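PDB 3R2C: transcription antitermination protein NusB from Aquifex aeolicus, which probably takes part in transcription antitermination, supporting transcription of ribosomal RNA genes by binding the boxA sequence of rrn operon RNA. Local coordinates for residues A[2-7]-A[44-49]; A[8-13]-A[34-39]; A[14-19]-A[78-83]; A[59-64]-A[84-89]. All coordinates share one frame; numbering follows the deposited sequence.

Contact 1: residues A[2-7]-A[44-49]; sequences RYRKGA and YEYAKK. With nucleotides of chain E.
Ala7 and Ala47 mark the closest approach of the backbones, their CA atoms 4.5 Å apart, where the short helical segments 3-7 and 44-49 cross at -47° with N-to-C directions less than a right angle apart. The two methyl groups meet there, Ala7 CB to Ala47 CB at 4.1 Å. Nearer the start of helix 3-21, Tyr46 makes the largest share of the contact. Its CG stands anti to the backbone N (chi1 -161°), and one face of its ring lies against CG and NE of Arg4. The extended side chain of Arg4 crosses this face: CG makes a CH-pi contact 3.9 Å from the ring centroid, and the guanidinium then lies flat on the ring, planes 10° apart and centres 4.3 Å from each other. Ala7 CB touches the edge of the same ring at CD2 (3.9 Å), while Tyr3 brings CE2 to Tyr46 CB from a side chain at about a right angle. The phenol OH of Tyr46 is held by Glu91. An alanine in place of Tyr46 would probably leave the Arg4 guanidinium without the surface it stacks on and Glu91 without its hydroxyl partner. On the RNA side, Arg2 NH1 donates to N7 (2.9 Å) and NH2 to O6 (2.8 Å) of G2 of chain E, and Lys5, also paired with Asp106 and Asp109, adds a weak bond to that O6. Packing against helix 41-56 on one flank and reading the Hoogsteen edge of a guanine on another, this helix start belongs to the RNA-binding site of the all-helical NusB fold.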
# COMPACT_ATOMS: atom_id res chain seq x y z
N ARG A 2 14.27 -11.76 12.36
CA ARG A 2 14.20 -11.41 10.95
C ARG A 2 12.89 -11.76 10.21
O ARG A 2 12.55 -11.13 9.20
CB ARG A 2 15.41 -11.98 10.20
CG ARG A 2 15.52 -11.44 8.79
CD ARG A 2 16.93 -11.43 8.18
NE ARG A 2 16.89 -10.59 6.99
CZ ARG A 2 17.43 -9.37 6.90
NH1 ARG A 2 18.11 -8.86 7.92
NH2 ARG A 2 17.27 -8.67 5.78
N TYR A 3 12.15 -12.77 10.67
CA TYR A 3 10.87 -13.10 10.04
C TYR A 3 9.90 -11.90 10.05
O TYR A 3 8.99 -11.83 9.23
CB TYR A 3 10.20 -14.29 10.72
CG TYR A 3 9.62 -13.95 12.07
CD1 TYR A 3 10.38 -14.05 13.22
CD2 TYR A 3 8.30 -13.51 12.19
CE1 TYR A 3 9.87 -13.73 14.45
CE2 TYR A 3 7.78 -13.18 13.43
CZ TYR A 3 8.57 -13.30 14.56
OH TYR A 3 8.06 -12.98 15.80
N ARG A 4 10.09 -10.97 10.97
CA ARG A 4 9.24 -9.78 11.01
C ARG A 4 9.41 -8.86 9.79
O ARG A 4 8.52 -8.06 9.50
CB ARG A 4 9.47 -8.98 12.29
CG ARG A 4 8.94 -9.70 13.52
CD ARG A 4 9.27 -8.93 14.77
NE ARG A 4 8.66 -9.52 15.95
CZ ARG A 4 8.75 -9.00 17.17
NH1 ARG A 4 9.43 -7.87 17.37
NH2 ARG A 4 8.15 -9.60 18.20
N LYS A 5 10.54 -8.94 9.09
CA LYS A 5 10.70 -8.18 7.85
C LYS A 5 9.65 -8.62 6.83
O LYS A 5 8.97 -7.80 6.21
CB LYS A 5 12.10 -8.34 7.27
CG LYS A 5 12.38 -7.47 6.05
CD LYS A 5 13.87 -7.60 5.63
CE LYS A 5 14.18 -6.79 4.36
NZ LYS A 5 14.10 -5.32 4.62
N GLY A 6 9.53 -9.93 6.64
CA GLY A 6 8.53 -10.47 5.74
C GLY A 6 7.12 -10.13 6.20
O GLY A 6 6.24 -9.85 5.39
N ALA A 7 6.89 -10.15 7.51
CA ALA A 7 5.55 -9.87 8.04
C ALA A 7 5.15 -8.41 7.78
O ALA A 7 3.99 -8.12 7.50
CB ALA A 7 5.51 -10.16 9.53
N TYR A 44 2.83 -15.23 9.86
CA TYR A 44 1.39 -15.10 9.65
C TYR A 44 0.75 -14.35 10.83
O TYR A 44 -0.05 -13.42 10.65
CB TYR A 44 0.77 -16.49 9.52
CG TYR A 44 -0.74 -16.47 9.39
CD1 TYR A 44 -1.55 -16.47 10.52
CD2 TYR A 44 -1.35 -16.44 8.14
CE1 TYR A 44 -2.93 -16.45 10.41
CE2 TYR A 44 -2.72 -16.43 8.02
CZ TYR A 44 -3.51 -16.43 9.16
OH TYR A 44 -4.88 -16.41 9.04
N GLU A 45 1.10 -14.75 12.05
CA GLU A 45 0.50 -14.15 13.23
C GLU A 45 0.99 -12.72 13.44
O GLU A 45 0.21 -11.86 13.83
CB GLU A 45 0.75 -15.03 14.46
CG GLU A 45 -0.11 -16.29 14.42
CD GLU A 45 -0.20 -17.00 15.76
OE1 GLU A 45 0.51 -16.60 16.71
OE2 GLU A 45 -0.99 -17.97 15.86
N TYR A 46 2.26 -12.46 13.16
CA TYR A 46 2.76 -11.10 13.34
C TYR A 46 2.16 -10.15 12.29
O TYR A 46 1.76 -9.04 12.62
CB TYR A 46 4.29 -11.06 13.30
CG TYR A 46 4.83 -9.79 13.93
CD1 TYR A 46 4.78 -9.62 15.31
CD2 TYR A 46 5.36 -8.75 13.15
CE1 TYR A 46 5.25 -8.47 15.91
CE2 TYR A 46 5.84 -7.59 13.75
CZ TYR A 46 5.78 -7.46 15.13
OH TYR A 46 6.24 -6.32 15.76
N ALA A 47 2.11 -10.59 11.03
CA ALA A 47 1.44 -9.83 9.98
C ALA A 47 -0.01 -9.53 10.36
O ALA A 47 -0.50 -8.41 10.15
CB ALA A 47 1.48 -10.59 8.66
N LYS A 48 -0.72 -10.53 10.88
CA LYS A 48 -2.13 -10.35 11.22
C LYS A 48 -2.29 -9.29 12.32
O LYS A 48 -3.22 -8.47 12.29
CB LYS A 48 -2.73 -11.68 11.68
CG LYS A 48 -4.22 -11.65 12.03
CD LYS A 48 -4.66 -12.99 12.60
CE LYS A 48 -6.09 -13.35 12.23
NZ LYS A 48 -6.24 -14.81 11.92
N LYS A 49 -1.36 -9.29 13.27
CA LYS A 49 -1.38 -8.33 14.37
C LYS A 49 -1.06 -6.90 13.90
O LYS A 49 -1.71 -5.95 14.35
CB LYS A 49 -0.41 -8.76 15.46
CG LYS A 49 -0.53 -7.94 16.74
CD LYS A 49 0.03 -8.70 17.92
CE LYS A 49 1.48 -9.01 17.70
NZ LYS A 49 2.26 -7.76 17.57
O5' G E 1 19.51 -11.93 12.60
C5' G E 1 19.92 -11.97 11.24
C4' G E 1 20.10 -10.58 10.68
O4' G E 1 18.81 -9.92 10.59
C3' G E 1 20.98 -9.65 11.51
O3' G E 1 21.53 -8.68 10.62
C2' G E 1 19.93 -8.99 12.42
O2' G E 1 20.34 -7.79 13.03
C1' G E 1 18.81 -8.77 11.41
N9 G E 1 17.47 -8.62 11.98
C8 G E 1 16.86 -9.14 13.10
N7 G E 1 15.61 -8.75 13.21
C5 G E 1 15.39 -7.95 12.09
C6 G E 1 14.24 -7.23 11.64
O6 G E 1 13.14 -7.16 12.16
N1 G E 1 14.48 -6.55 10.44
C2 G E 1 15.68 -6.55 9.78
N2 G E 1 15.77 -5.85 8.65
N3 G E 1 16.74 -7.20 10.20
C4 G E 1 16.53 -7.87 11.34
P G E 2 23.04 -8.15 10.78
OP1 G E 2 23.79 -8.66 9.64
OP2 G E 2 23.49 -8.48 12.16
O5' G E 2 22.84 -6.58 10.63
C5' G E 2 23.93 -5.70 10.43
C4' G E 2 23.47 -4.41 9.79
O4' G E 2 23.05 -4.68 8.42
C3' G E 2 22.24 -3.76 10.42
O3' G E 2 22.55 -3.00 11.58
C2' G E 2 21.69 -2.91 9.28
O2' G E 2 22.40 -1.69 9.16
C1' G E 2 22.01 -3.79 8.06
N9 G E 2 20.83 -4.58 7.62
C8 G E 2 20.47 -5.84 8.02
N7 G E 2 19.36 -6.24 7.46
C5 G E 2 18.97 -5.19 6.65
C6 G E 2 17.84 -5.06 5.80
O6 G E 2 16.94 -5.89 5.59
N1 G E 2 17.83 -3.83 5.14
C2 G E 2 18.77 -2.85 5.31
N2 G E 2 18.59 -1.74 4.59
N3 G E 2 19.83 -2.96 6.11
C4 G E 2 19.87 -4.15 6.74

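Contact 2: residues A[8-13]-A[34-39]; sequences RDTAFL and EEKNIK. With nucleotides of chain E.
Lys36 NZ is gripped by two oxygens of helix 3-21: it donates to Asp9 OD2 in a salt bridge of 2.7 Å and to Thr10 OG1. The second bond, Lys36 NZ to Thr10 OG1, measures 2.9 Å. Asp9 offers the anti lone pair of OD2, the one turned away from OD1, and OD1 itself is engaged by the hydroxyl of Tyr114, so the two carboxylate oxygens serve different partners. Thr10 holds OG1 beside its backbone N and anti to the carbonyl carbon (chi1 -63°), a position from which it also forms a weak bond with Gly6 O one turn earlier. The lysine chain runs extended to CD and then bends at chi3 (78°), which places CE within 3.1 Å of Asp9 OD2. Leu13 CD1 lies 4.1 Å from Lys36 CD, and Ile38 CD1 packs against the hydroxyl, 3.9 Å from Thr10 OG1. Lys36 comes at the end of helix 25-36, which closes in a Schellman motif with Asn37, at positive phi, as its C-prime residue; the chain then turns to bring Ile38 back toward helix 3-21. Arg8 points the other way, where its NH1 donates to O6 of G1 of chain E at 2.9 Å while Asp106, Glu91 and Glu99 form salt bridges with its guanidinium. The contact thus joins the C-terminal end of helix 25-36 to the middle of helix 3-21. Thr10 also packs on Ala47 of helix 41-56, Asp9 and Phe12 lean on Leu110 of helix 100-114, and Leu13 touches an apolar side chain of another protein chain.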
# COMPACT_ATOMS: atom_id res chain seq x y z
N ARG A 8 6.12 -7.51 7.86
CA ARG A 8 5.89 -6.10 7.54
C ARG A 8 5.57 -5.91 6.06
O ARG A 8 4.72 -5.09 5.71
CB ARG A 8 7.11 -5.26 7.94
CG ARG A 8 7.24 -5.15 9.45
CD ARG A 8 8.59 -4.59 9.90
NE ARG A 8 8.73 -4.70 11.35
CZ ARG A 8 9.77 -5.24 11.98
NH1 ARG A 8 10.83 -5.68 11.29
NH2 ARG A 8 9.77 -5.31 13.30
N ASP A 9 6.23 -6.67 5.19
CA ASP A 9 5.87 -6.62 3.77
C ASP A 9 4.41 -7.09 3.55
O ASP A 9 3.64 -6.45 2.82
CB ASP A 9 6.82 -7.47 2.93
CG ASP A 9 6.39 -7.56 1.46
OD1 ASP A 9 6.61 -6.58 0.71
OD2 ASP A 9 5.80 -8.59 1.06
N THR A 10 4.03 -8.19 4.18
CA THR A 10 2.64 -8.66 4.08
C THR A 10 1.66 -7.60 4.55
O THR A 10 0.68 -7.31 3.86
CB THR A 10 2.44 -9.94 4.92
OG1 THR A 10 3.28 -10.97 4.39
CG2 THR A 10 0.99 -10.39 4.90
N ALA A 11 1.92 -7.03 5.72
CA ALA A 11 1.02 -6.05 6.31
C ALA A 11 0.94 -4.80 5.43
O ALA A 11 -0.15 -4.26 5.22
CB ALA A 11 1.50 -5.68 7.72
N PHE A 12 2.09 -4.35 4.91
CA PHE A 12 2.08 -3.20 4.00
C PHE A 12 1.21 -3.47 2.76
O PHE A 12 0.41 -2.61 2.36
CB PHE A 12 3.50 -2.85 3.53
CG PHE A 12 3.50 -1.94 2.33
CD1 PHE A 12 3.34 -0.58 2.49
CD2 PHE A 12 3.63 -2.46 1.05
CE1 PHE A 12 3.31 0.27 1.38
CE2 PHE A 12 3.61 -1.63 -0.06
CZ PHE A 12 3.44 -0.26 0.11
N LEU A 13 1.36 -4.65 2.17
CA LEU A 13 0.59 -5.00 0.97
C LEU A 13 -0.90 -4.97 1.27
O LEU A 13 -1.70 -4.54 0.43
CB LEU A 13 1.00 -6.38 0.44
CG LEU A 13 2.44 -6.44 -0.08
CD1 LEU A 13 2.80 -7.82 -0.62
CD2 LEU A 13 2.68 -5.38 -1.16
N GLU A 34 -2.36 -15.97 0.63
CA GLU A 34 -2.39 -17.00 -0.41
C GLU A 34 -1.42 -16.69 -1.55
O GLU A 34 -0.76 -17.58 -2.05
CB GLU A 34 -3.81 -17.17 -0.96
CG GLU A 34 -4.79 -17.62 0.12
CD GLU A 34 -6.16 -17.99 -0.45
OE1 GLU A 34 -6.34 -17.89 -1.68
OE2 GLU A 34 -7.04 -18.37 0.35
N GLU A 35 -1.32 -15.42 -1.95
CA GLU A 35 -0.42 -15.05 -3.04
C GLU A 35 1.05 -15.20 -2.68
O GLU A 35 1.86 -15.59 -3.52
CB GLU A 35 -0.67 -13.60 -3.47
CG GLU A 35 -1.97 -13.42 -4.23
CD GLU A 35 -2.44 -11.99 -4.20
OE1 GLU A 35 -1.66 -11.12 -3.76
OE2 GLU A 35 -3.59 -11.72 -4.61
N LYS A 36 1.39 -14.89 -1.43
CA LYS A 36 2.76 -15.02 -0.95
C LYS A 36 3.03 -16.40 -0.38
O LYS A 36 4.14 -16.69 0.06
CB LYS A 36 3.06 -13.98 0.13
CG LYS A 36 3.07 -12.54 -0.36
CD LYS A 36 3.44 -11.59 0.77
CE LYS A 36 4.93 -11.61 1.04
NZ LYS A 36 5.26 -10.94 2.33
N ASN A 37 2.01 -17.25 -0.36
CA ASN A 37 2.13 -18.58 0.22
C ASN A 37 2.76 -18.52 1.62
O ASN A 37 3.74 -19.22 1.90
CB ASN A 37 2.95 -19.49 -0.70
CG ASN A 37 2.74 -20.97 -0.41
OD1 ASN A 37 1.73 -21.37 0.17
ND2 ASN A 37 3.69 -21.80 -0.83
N ILE A 38 2.21 -17.67 2.48
CA ILE A 38 2.64 -17.63 3.87
C ILE A 38 2.20 -18.94 4.52
O ILE A 38 1.04 -19.33 4.44
CB ILE A 38 2.01 -16.44 4.65
CG1 ILE A 38 2.28 -15.11 3.94
CG2 ILE A 38 2.55 -16.39 6.08
CD1 ILE A 38 3.75 -14.81 3.70
N LYS A 39 3.14 -19.61 5.17
CA LYS A 39 2.88 -20.92 5.74
C LYS A 39 3.49 -21.08 7.14
O LYS A 39 3.37 -22.14 7.74
CB LYS A 39 3.45 -21.99 4.81
CG LYS A 39 4.68 -21.51 4.06
CD LYS A 39 5.70 -22.60 3.79
CE LYS A 39 7.09 -21.96 3.67
NZ LYS A 39 8.16 -22.89 3.21
O5' G E 1 19.51 -11.93 12.60
C5' G E 1 19.92 -11.97 11.24
C4' G E 1 20.10 -10.58 10.68
O4' G E 1 18.81 -9.92 10.59
C3' G E 1 20.98 -9.65 11.51
O3' G E 1 21.53 -8.68 10.62
C2' G E 1 19.93 -8.99 12.42
O2' G E 1 20.34 -7.79 13.03
C1' G E 1 18.81 -8.77 11.41
N9 G E 1 17.47 -8.62 11.98
C8 G E 1 16.86 -9.14 13.10
N7 G E 1 15.61 -8.75 13.21
C5 G E 1 15.39 -7.95 12.09
C6 G E 1 14.24 -7.23 11.64
O6 G E 1 13.14 -7.16 12.16
N1 G E 1 14.48 -6.55 10.44
C2 G E 1 15.68 -6.55 9.78
N2 G E 1 15.77 -5.85 8.65
N3 G E 1 16.74 -7.20 10.20
C4 G E 1 16.53 -7.87 11.34

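Contact 3: residues A[14-19]-A[78-83]; sequences VLYRWD and GYVERN. With nucleotides of chain E.
Tyr79 and Asp19 meet ring to carboxylate: Asp19 CB lies at the edge of the ring, in its plane, and the carboxylate is turned 53° against it. One face of the Tyr79 ring carries Arg82 NH2, 3.2 Å above the plane and over the centre. The Arg82 guanidinium has Gly78 O over one face and Asp19 CG at its edge. Bent at chi3 (54°), Arg82 grips Asp19 OD2 side-on with two nitrogens: NE donates at 2.8 Å into the syn lone pair, and NH2 at 3.2 Å from above the carboxylate plane. Asn83 ND2 gives OD2 a third donor at 2.9 Å, and also donates to Tyr79 O. A water links Asp19 OD1 to Tyr79 OH. An alanine in place of Asp19 would probably leave the buried Arg82 without its counter-charge and Asn83 ND2 without one of its two acceptors. Beside the polar cluster, Tyr16 CE1 packs on Tyr79 CB at 4.0 Å, while Tyr16 OH bonds to an acidic side chain of another protein chain. At the start of helix 79-94, N-cap Gly78 N donates to O4 of U8 of chain E and Glu81 OE2 accepts its N3-H (2.7 Å), a helix-end site reading the Watson-Crick edge of a uracil.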
# COMPACT_ATOMS: atom_id res chain seq x y z
N VAL A 14 -1.27 -5.42 2.47
CA VAL A 14 -2.68 -5.42 2.83
C VAL A 14 -3.21 -3.99 2.99
O VAL A 14 -4.26 -3.67 2.45
CB VAL A 14 -2.97 -6.30 4.07
CG1 VAL A 14 -4.45 -6.17 4.50
CG2 VAL A 14 -2.66 -7.79 3.75
N LEU A 15 -2.48 -3.14 3.71
CA LEU A 15 -2.89 -1.75 3.90
C LEU A 15 -2.96 -1.02 2.55
O LEU A 15 -3.87 -0.24 2.32
CB LEU A 15 -1.92 -1.02 4.84
CG LEU A 15 -1.90 -1.56 6.28
CD1 LEU A 15 -0.89 -0.80 7.17
CD2 LEU A 15 -3.30 -1.50 6.90
N TYR A 16 -1.99 -1.28 1.68
CA TYR A 16 -1.94 -0.68 0.35
C TYR A 16 -3.20 -1.07 -0.43
O TYR A 16 -3.90 -0.21 -0.99
CB TYR A 16 -0.64 -1.11 -0.34
CG TYR A 16 -0.52 -0.80 -1.83
CD1 TYR A 16 -0.09 0.46 -2.27
CD2 TYR A 16 -0.78 -1.76 -2.79
CE1 TYR A 16 0.05 0.74 -3.63
CE2 TYR A 16 -0.64 -1.50 -4.13
CZ TYR A 16 -0.23 -0.25 -4.55
OH TYR A 16 -0.11 0.01 -5.90
N ARG A 17 -3.53 -2.36 -0.45
CA ARG A 17 -4.75 -2.81 -1.13
C ARG A 17 -6.03 -2.27 -0.52
O ARG A 17 -6.99 -1.96 -1.23
CB ARG A 17 -4.83 -4.34 -1.12
CG ARG A 17 -4.17 -4.95 -2.30
CD ARG A 17 -4.04 -6.44 -2.16
NE ARG A 17 -2.87 -6.90 -2.89
CZ ARG A 17 -2.67 -8.16 -3.27
NH1 ARG A 17 -3.57 -9.08 -3.00
NH2 ARG A 17 -1.57 -8.46 -3.94
N TRP A 18 -6.04 -2.17 0.79
CA TRP A 18 -7.21 -1.68 1.52
C TRP A 18 -7.46 -0.22 1.11
O TRP A 18 -8.59 0.19 0.83
CB TRP A 18 -6.93 -1.78 3.01
CG TRP A 18 -8.04 -1.36 3.92
CD1 TRP A 18 -9.37 -1.64 3.79
CD2 TRP A 18 -7.90 -0.61 5.12
NE1 TRP A 18 -10.06 -1.11 4.84
CE2 TRP A 18 -9.18 -0.47 5.68
CE3 TRP A 18 -6.81 -0.05 5.79
CZ2 TRP A 18 -9.41 0.23 6.86
CZ3 TRP A 18 -7.04 0.64 6.96
CH2 TRP A 18 -8.32 0.77 7.49
N ASP A 19 -6.37 0.54 1.03
CA ASP A 19 -6.46 1.96 0.69
C ASP A 19 -7.04 2.10 -0.72
O ASP A 19 -7.88 2.96 -0.98
CB ASP A 19 -5.06 2.59 0.78
CG ASP A 19 -5.11 4.10 1.04
OD1 ASP A 19 -6.20 4.64 1.25
OD2 ASP A 19 -4.06 4.74 1.02
N GLY A 78 1.70 9.77 -1.57
CA GLY A 78 1.54 8.63 -2.45
C GLY A 78 0.89 7.51 -1.67
O GLY A 78 0.94 7.49 -0.44
N TYR A 79 0.26 6.57 -2.38
CA TYR A 79 -0.27 5.36 -1.76
C TYR A 79 0.83 4.54 -1.06
O TYR A 79 0.61 3.98 -0.00
CB TYR A 79 -0.99 4.50 -2.81
CG TYR A 79 -2.40 4.98 -3.05
CD1 TYR A 79 -2.67 5.99 -3.96
CD2 TYR A 79 -3.44 4.46 -2.31
CE1 TYR A 79 -3.99 6.45 -4.16
CE2 TYR A 79 -4.75 4.92 -2.49
CZ TYR A 79 -5.02 5.91 -3.40
OH TYR A 79 -6.32 6.34 -3.57
N VAL A 80 2.02 4.47 -1.64
CA VAL A 80 3.10 3.73 -0.98
C VAL A 80 3.51 4.42 0.33
O VAL A 80 3.60 3.78 1.38
CB VAL A 80 4.32 3.57 -1.91
CG1 VAL A 80 5.54 3.08 -1.11
CG2 VAL A 80 3.98 2.62 -3.05
N GLU A 81 3.72 5.72 0.27
CA GLU A 81 4.20 6.47 1.44
C GLU A 81 3.17 6.48 2.57
O GLU A 81 3.51 6.29 3.74
CB GLU A 81 4.53 7.91 1.05
CG GLU A 81 5.69 8.03 0.07
CD GLU A 81 5.26 8.03 -1.39
OE1 GLU A 81 4.36 7.26 -1.78
OE2 GLU A 81 5.84 8.81 -2.17
N ARG A 82 1.90 6.67 2.23
CA ARG A 82 0.87 6.81 3.26
C ARG A 82 0.72 5.48 4.01
O ARG A 82 0.62 5.46 5.22
CB ARG A 82 -0.46 7.29 2.67
CG ARG A 82 -1.67 7.19 3.62
CD ARG A 82 -2.93 7.86 3.00
NE ARG A 82 -3.21 7.32 1.68
CZ ARG A 82 -2.97 7.94 0.53
NH1 ARG A 82 -2.48 9.17 0.51
NH2 ARG A 82 -3.23 7.32 -0.62
N ASN A 83 0.74 4.38 3.29
CA ASN A 83 0.55 3.09 3.96
C ASN A 83 1.79 2.55 4.65
O ASN A 83 1.69 1.85 5.67
CB ASN A 83 -0.10 2.13 2.97
CG ASN A 83 -1.50 2.57 2.64
OD1 ASN A 83 -2.35 2.54 3.50
ND2 ASN A 83 -1.73 3.05 1.42
P U E 8 10.14 17.85 1.47
OP1 U E 8 11.43 18.57 1.60
OP2 U E 8 8.87 18.60 1.64
O5' U E 8 10.11 17.04 0.10
C5' U E 8 10.98 15.94 -0.11
C4' U E 8 10.62 15.17 -1.36
O4' U E 8 9.71 14.07 -1.03
C3' U E 8 9.92 15.98 -2.46
O3' U E 8 10.42 15.58 -3.73
C2' U E 8 8.47 15.52 -2.34
O2' U E 8 7.70 15.67 -3.51
C1' U E 8 8.68 14.06 -1.98
N1 U E 8 7.48 13.36 -1.45
C2 U E 8 7.40 12.03 -1.82
O2 U E 8 8.26 11.45 -2.46
N3 U E 8 6.27 11.39 -1.38
C4 U E 8 5.24 11.93 -0.65
O4 U E 8 4.29 11.21 -0.34
C5 U E 8 5.38 13.33 -0.33
C6 U E 8 6.47 13.98 -0.75
O HOH W 1 -7.45 6.57 -0.81

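Contact 4: residues A[59-64]-A[84-89]; sequences EEIDSI and ALRLGV
Asp62 and Arg86 form a side-on salt bridge with two nearly straight bonds, one to each carboxylate oxygen. Arg86 NE donates to Asp62 OD1 at 2.9 Å, using the syn lone pair, and Arg86 NH2 donates to OD2 at 2.8 Å from the syn side. Carboxylate and guanidinium are nearly coplanar, their planes 18° apart, and the two bonds are likely to restrain the rotation of both groups. Arg86 gets there through an extended chain that starts with CG anti to the carbonyl carbon (chi1 -79°). Beside the ion pair, Ile61 presses its CG2 branch on the root of the arginine, 3.8 Å from Arg86 CA, and touches CG as well. The same isoleucine turns CG1 to Val89 CG1 at 3.9 Å, the two side chains sliding past each other in opposite directions, and Ile64 CD1 reaches Val89 CG1 at 4.4 Å. The axes of the short segments approach to 9.7 Å and cross at 106°; Ile61 and Arg86 have the nearest CA atoms, 6.3 Å apart. In the next shell, Arg86 NH1 donates to Asn83 OD1 and has a long, weak ion pair with Asp19. Ile58 and Ile65 pack on Arg86 from helix 58-66, Phe94 meets Ile61, Ile64 and Val89, and Ile130 of helix 117-137 covers Ile64 and Val89. The charge of the buried arginine is thus probably balanced by a carboxylate from a different helix, and its burial, with Ile58, Ile61 and Ile65 packed on it, probably makes this pairing of helix 58-66 with helix 79-94 more important.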
# COMPACT_ATOMS: atom_id res chain seq x y z
N GLU A 59 -7.85 5.96 12.37
CA GLU A 59 -8.14 7.38 12.48
C GLU A 59 -7.09 8.11 13.31
O GLU A 59 -6.67 9.20 12.95
CB GLU A 59 -9.53 7.64 13.09
CG GLU A 59 -10.68 7.11 12.23
CD GLU A 59 -11.23 8.16 11.28
OE1 GLU A 59 -10.59 8.39 10.23
OE2 GLU A 59 -12.29 8.75 11.60
N GLU A 60 -6.68 7.52 14.43
CA GLU A 60 -5.67 8.16 15.26
C GLU A 60 -4.31 8.14 14.55
O GLU A 60 -3.54 9.08 14.64
CB GLU A 60 -5.55 7.46 16.62
CG GLU A 60 -4.62 8.18 17.58
CD GLU A 60 -4.63 7.60 18.98
OE1 GLU A 60 -5.36 6.60 19.24
OE2 GLU A 60 -3.90 8.14 19.84
N ILE A 61 -4.02 7.06 13.84
CA ILE A 61 -2.75 6.96 13.11
C ILE A 61 -2.66 8.08 12.06
O ILE A 61 -1.65 8.77 11.94
CB ILE A 61 -2.60 5.57 12.47
CG1 ILE A 61 -2.30 4.54 13.57
CG2 ILE A 61 -1.52 5.57 11.40
CD1 ILE A 61 -2.40 3.08 13.12
N ASP A 62 -3.73 8.28 11.31
CA ASP A 62 -3.76 9.31 10.28
C ASP A 62 -3.60 10.71 10.89
O ASP A 62 -2.94 11.58 10.32
CB ASP A 62 -5.06 9.21 9.47
CG ASP A 62 -5.04 8.04 8.46
OD1 ASP A 62 -4.04 7.28 8.43
OD2 ASP A 62 -6.02 7.87 7.69
N SER A 63 -4.21 10.93 12.04
CA SER A 63 -4.08 12.21 12.75
C SER A 63 -2.64 12.44 13.22
O SER A 63 -2.10 13.55 13.11
CB SER A 63 -5.02 12.23 13.94
OG SER A 63 -4.83 13.39 14.72
N ILE A 64 -2.02 11.40 13.76
CA ILE A 64 -0.64 11.51 14.22
C ILE A 64 0.28 11.87 13.05
O ILE A 64 1.15 12.72 13.16
CB ILE A 64 -0.17 10.21 14.86
CG1 ILE A 64 -0.83 10.06 16.24
CG2 ILE A 64 1.36 10.19 14.96
CD1 ILE A 64 -0.78 8.66 16.78
N ALA A 84 2.97 2.93 4.16
CA ALA A 84 4.20 2.59 4.86
C ALA A 84 4.27 3.37 6.18
O ALA A 84 4.72 2.84 7.20
CB ALA A 84 5.42 2.87 3.99
N LEU A 85 3.83 4.63 6.15
CA LEU A 85 3.76 5.45 7.37
C LEU A 85 2.72 4.91 8.34
O LEU A 85 2.94 4.91 9.54
CB LEU A 85 3.47 6.93 7.04
CG LEU A 85 4.71 7.72 6.57
CD1 LEU A 85 4.33 9.06 5.94
CD2 LEU A 85 5.69 7.91 7.72
N ARG A 86 1.59 4.45 7.84
CA ARG A 86 0.57 3.93 8.74
C ARG A 86 1.11 2.71 9.46
O ARG A 86 0.90 2.53 10.66
CB ARG A 86 -0.69 3.55 7.96
CG ARG A 86 -1.58 4.75 7.60
CD ARG A 86 -2.50 4.44 6.41
NE ARG A 86 -3.61 5.39 6.32
CZ ARG A 86 -4.45 5.48 5.30
NH1 ARG A 86 -4.33 4.69 4.24
NH2 ARG A 86 -5.43 6.36 5.35
N LEU A 87 1.83 1.88 8.72
CA LEU A 87 2.38 0.66 9.29
C LEU A 87 3.46 1.00 10.32
O LEU A 87 3.51 0.40 11.40
CB LEU A 87 2.94 -0.22 8.17
CG LEU A 87 3.60 -1.52 8.61
CD1 LEU A 87 2.61 -2.39 9.39
CD2 LEU A 87 4.16 -2.28 7.40
N GLY A 88 4.33 1.95 9.98
CA GLY A 88 5.40 2.36 10.88
C GLY A 88 4.83 2.89 12.18
O GLY A 88 5.30 2.57 13.27
N VAL A 89 3.78 3.69 12.10
CA VAL A 89 3.19 4.26 13.31
C VAL A 89 2.54 3.16 14.16
O VAL A 89 2.67 3.16 15.37
CB VAL A 89 2.18 5.37 12.97
CG1 VAL A 89 1.34 5.75 14.23
CG2 VAL A 89 2.91 6.58 12.41

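Contacts 1, 2 and 3 follow one another down helix 3-21, pairing it in turn with helix 41-56, the end of helix 25-36 and the start of helix 79-94. Contacts 1 and 2 are neighbours, centres about 8 Å apart; contact 1 bonds to G1 and G2 of the RNA, contact 2 to G1. Contact 3, about 17 Å from contact 1 between centres, holds U8 of the same strand. A salt bridge between Glu35 and Arg17 joins contacts 2 and 3. Contacts 3 and 4 share helix 79-94, with centres about 11 Å apart. Contact 4 makes no RNA contact, its nearest atom lying about 7 Å from the nucleic acid, but its Leu87 packs against Arg8 and Phe12 of contact 2.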